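PDB 7MX5: Tol-Pal system protein TolB from Acinetobacter baumannii, which probably contributes to outer membrane invagination during cell division and to outer membrane integrity, as the periplasmic component of the Tol-Pal system. Local coordinates for residues 227-232 with 238-243. Numbering follows the deposited sequence.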
ATOM      1  N   SER A 227      -8.993   0.182  19.908  1.00 40.25           N
ATOM      2  CA  SER A 227      -7.988  -0.701  20.479  1.00 48.43           C
ATOM      3  C   SER A 227      -6.780  -0.785  19.557  1.00 52.69           C
ATOM      4  O   SER A 227      -6.842  -0.431  18.377  1.00 50.43           O
ATOM      5  CB  SER A 227      -8.556  -2.104  20.732  1.00 47.46           C
ATOM      6  OG  SER A 227      -9.733  -2.040  21.520  1.00 56.26           O
ATOM      7  N   MET A 228      -5.674  -1.268  20.120  1.00 45.00           N
ATOM      8  CA  MET A 228      -4.434  -1.452  19.382  1.00 45.15           C
ATOM      9  C   MET A 228      -3.742  -2.715  19.874  1.00 48.96           C
ATOM     10  O   MET A 228      -3.655  -2.953  21.081  1.00 44.28           O
ATOM     11  CB  MET A 228      -3.498  -0.247  19.545  1.00 36.88           C
ATOM     12  CG  MET A 228      -2.066  -0.507  19.101  1.00 38.55           C
ATOM     13  SD  MET A 228      -0.906   0.752  19.667  1.00 57.04           S
ATOM     14  CE  MET A 228      -0.185  -0.093  21.072  1.00 51.50           C
ATOM     15  N   LEU A 229      -3.259  -3.522  18.934  1.00 40.12           N
ATOM     16  CA  LEU A 229      -2.457  -4.692  19.249  1.00 38.89           C
ATOM     17  C   LEU A 229      -0.976  -4.363  19.106  1.00 45.18           C
ATOM     18  O   LEU A 229      -0.586  -3.512  18.302  1.00 45.94           O
ATOM     19  CB  LEU A 229      -2.812  -5.871  18.340  1.00 42.06           C
ATOM     20  CG  LEU A 229      -4.159  -6.553  18.572  1.00 45.79           C
ATOM     21  CD1 LEU A 229      -4.567  -7.333  17.336  1.00 45.55           C
ATOM     22  CD2 LEU A 229      -4.111  -7.460  19.789  1.00 39.45           C
ATOM     23  N   PHE A 230      -0.153  -5.045  19.897  1.00 37.46           N
ATOM     24  CA  PHE A 230       1.288  -4.861  19.822  1.00 46.06           C
ATOM     25  C   PHE A 230       1.975  -6.087  20.400  1.00 51.38           C
ATOM     26  O   PHE A 230       1.385  -6.849  21.171  1.00 42.59           O
ATOM     27  CB  PHE A 230       1.739  -3.587  20.550  1.00 40.94           C
ATOM     28  CG  PHE A 230       1.442  -3.581  22.025  1.00 49.28           C
ATOM     29  CD1 PHE A 230       0.165  -3.309  22.491  1.00 53.90           C
ATOM     30  CD2 PHE A 230       2.445  -3.832  22.946  1.00 48.56           C
ATOM     31  CE1 PHE A 230      -0.106  -3.296  23.846  1.00 57.16           C
ATOM     32  CE2 PHE A 230       2.180  -3.821  24.303  1.00 46.03           C
ATOM     33  CZ  PHE A 230       0.904  -3.550  24.754  1.00 52.30           C
ATOM     34  N   THR A 231       3.232  -6.269  20.007  1.00 48.38           N
ATOM     35  CA  THR A 231       4.052  -7.372  20.479  1.00 49.44           C
ATOM     36  C   THR A 231       5.003  -6.884  21.563  1.00 53.50           C
ATOM     37  O   THR A 231       5.571  -5.793  21.462  1.00 46.57           O
ATOM     38  CB  THR A 231       4.849  -7.996  19.332  1.00 58.12           C
ATOM     39  OG1 THR A 231       4.022  -8.088  18.166  1.00 56.15           O
ATOM     40  CG2 THR A 231       5.333  -9.386  19.717  1.00 57.63           C
ATOM     41  N   ALA A 232       5.172  -7.701  22.599  1.00 53.90           N
ATOM     42  CA  ALA A 232       6.042  -7.352  23.710  1.00 59.83           C
ATOM     43  C   ALA A 232       6.408  -8.618  24.467  1.00 56.63           C
ATOM     44  O   ALA A 232       5.579  -9.520  24.614  1.00 58.82           O
ATOM     45  CB  ALA A 232       5.374  -6.344  24.650  1.00 58.29           C
ATOM     46  N   PRO A 238       8.441 -13.195  22.804  1.00 74.50           N
ATOM     47  CA  PRO A 238       7.438 -12.192  22.426  1.00 75.39           C
ATOM     48  C   PRO A 238       6.023 -12.715  22.612  1.00 66.86           C
ATOM     49  O   PRO A 238       5.760 -13.910  22.475  1.00 74.34           O
ATOM     50  CB  PRO A 238       7.743 -11.925  20.947  1.00 75.02           C
ATOM     51  CG  PRO A 238       9.163 -12.380  20.762  1.00 71.39           C
ATOM     52  CD  PRO A 238       9.299 -13.563  21.667  1.00 68.87           C
ATOM     53  N   GLU A 239       5.111 -11.799  22.936  1.00 56.09           N
ATOM     54  CA  GLU A 239       3.707 -12.118  23.151  1.00 57.86           C
ATOM     55  C   GLU A 239       2.847 -10.997  22.582  1.00 56.98           C
ATOM     56  O   GLU A 239       3.287  -9.851  22.467  1.00 50.27           O
ATOM     57  CB  GLU A 239       3.387 -12.317  24.641  1.00 55.22           C
ATOM     58  CG  GLU A 239       3.268 -13.767  25.079  1.00 69.98           C
ATOM     59  CD  GLU A 239       3.760 -13.992  26.493  1.00 80.74           C
ATOM     60  OE1 GLU A 239       4.008 -12.996  27.202  1.00 89.28           O
ATOM     61  OE2 GLU A 239       3.898 -15.164  26.899  1.00 82.87           O
ATOM     62  N   ILE A 240       1.609 -11.339  22.234  1.00 54.95           N
ATOM     63  CA  ILE A 240       0.667 -10.377  21.670  1.00 50.73           C
ATOM     64  C   ILE A 240      -0.157  -9.766  22.796  1.00 51.20           C
ATOM     65  O   ILE A 240      -0.687 -10.483  23.653  1.00 53.80           O
ATOM     66  CB  ILE A 240      -0.242 -11.038  20.620  1.00 49.96           C
ATOM     67  CG1 ILE A 240       0.551 -11.374  19.357  1.00 44.70           C
ATOM     68  CG2 ILE A 240      -1.419 -10.134  20.281  1.00 40.18           C
ATOM     69  CD1 ILE A 240       0.560 -12.846  19.024  1.00 59.20           C
ATOM     70  N   TYR A 241      -0.265  -8.441  22.790  1.00 54.20           N
ATOM     71  CA  TYR A 241      -1.061  -7.698  23.754  1.00 53.73           C
ATOM     72  C   TYR A 241      -2.073  -6.836  23.013  1.00 48.21           C
ATOM     73  O   TYR A 241      -1.811  -6.360  21.905  1.00 52.58           O
ATOM     74  CB  TYR A 241      -0.175  -6.808  24.631  1.00 63.79           C
ATOM     75  CG  TYR A 241       0.753  -7.560  25.555  1.00 65.62           C
ATOM     76  CD1 TYR A 241       1.992  -8.003  25.112  1.00 58.79           C
ATOM     77  CD2 TYR A 241       0.385  -7.843  26.862  1.00 72.72           C
ATOM     78  CE1 TYR A 241       2.843  -8.697  25.951  1.00 64.73           C
ATOM     79  CE2 TYR A 241       1.234  -8.528  27.709  1.00 68.59           C
ATOM     80  CZ  TYR A 241       2.457  -8.960  27.248  1.00 75.11           C
ATOM     81  OH  TYR A 241       3.296  -9.650  28.091  1.00 80.94           O
ATOM     82  N   GLN A 242      -3.234  -6.636  23.630  1.00 45.58           N
ATOM     83  CA  GLN A 242      -4.231  -5.703  23.125  1.00 47.70           C
ATOM     84  C   GLN A 242      -4.353  -4.532  24.087  1.00 52.88           C
ATOM     85  O   GLN A 242      -4.538  -4.729  25.293  1.00 59.30           O
ATOM     86  CB  GLN A 242      -5.597  -6.366  22.940  1.00 54.78           C
ATOM     87  CG  GLN A 242      -6.577  -5.479  22.178  1.00 48.24           C
ATOM     88  CD  GLN A 242      -7.946  -6.102  22.005  1.00 51.13           C
ATOM     89  OE1 GLN A 242      -8.243  -7.149  22.578  1.00 66.30           O
ATOM     90  NE2 GLN A 242      -8.790  -5.457  21.207  1.00 51.68           N
ATOM     91  N   MET A 243      -4.251  -3.321  23.555  1.00 48.74           N
ATOM     92  CA  MET A 243      -4.407  -2.110  24.342  1.00 52.02           C
ATOM     93  C   MET A 243      -5.772  -1.490  24.097  1.00 49.54           C
ATOM     94  O   MET A 243      -6.297  -1.537  22.983  1.00 56.39           O
ATOM     95  CB  MET A 243      -3.321  -1.088  24.011  1.00 51.59           C
ATOM     96  CG  MET A 243      -3.003  -0.174  25.172  1.00 57.35           C
ATOM     97  SD  MET A 243      -2.059   1.275  24.698  1.00 60.83           S
ATOM     98  CE  MET A 243      -0.789   1.241  25.958  1.00 56.14           C
TER
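M228, F230 and A232 pair with M243, Y241 and E239 through six backbone hydrogen bonds, joining 227-232 and 238-243 as the two middle strands of a four-stranded antiparallel β-propeller blade, a hairpin within a WD40-like repeat. Around F230 and Y241 both bonds are fairly straight, F230 N to Y241 O at 2.9 Å and Y241 N to F230 O at 2.8 Å. The bond nearest the turn is the most bent: E239 N sits well above the carbonyl plane of A232, with an N-H...O angle of 135°. Next to these bonds, CA-H groups add weak contacts to the same carbonyls: L229 CA lies 3.2 Å from Y241 O.

One face carries F230, Y241, A232 and both methionines. With chi1 at 62°, F230 CG sits between its own backbone N and carbonyl carbon, and one ring face is covered, off-centre toward the rim, by Y241 CB, which makes a CH-π contact 3.7 Å from the ring centroid. The two rings are nearly parallel (20°) but slid apart. M243 CB approaches F230 CE1 obliquely, and V250 of the outer strand 249-252 touches both side chains. On the face of L229, I240, T231 and Q242, L229 CD2 meets I240 CG2 and Q242 CB; L229 and I240 also touch A263 of the next blade, and T231 OG1 hydrogen-bonds to T261 O. A232 O lies in the plane of the Y241 ring, at its edge, 3.2 Å from CE1.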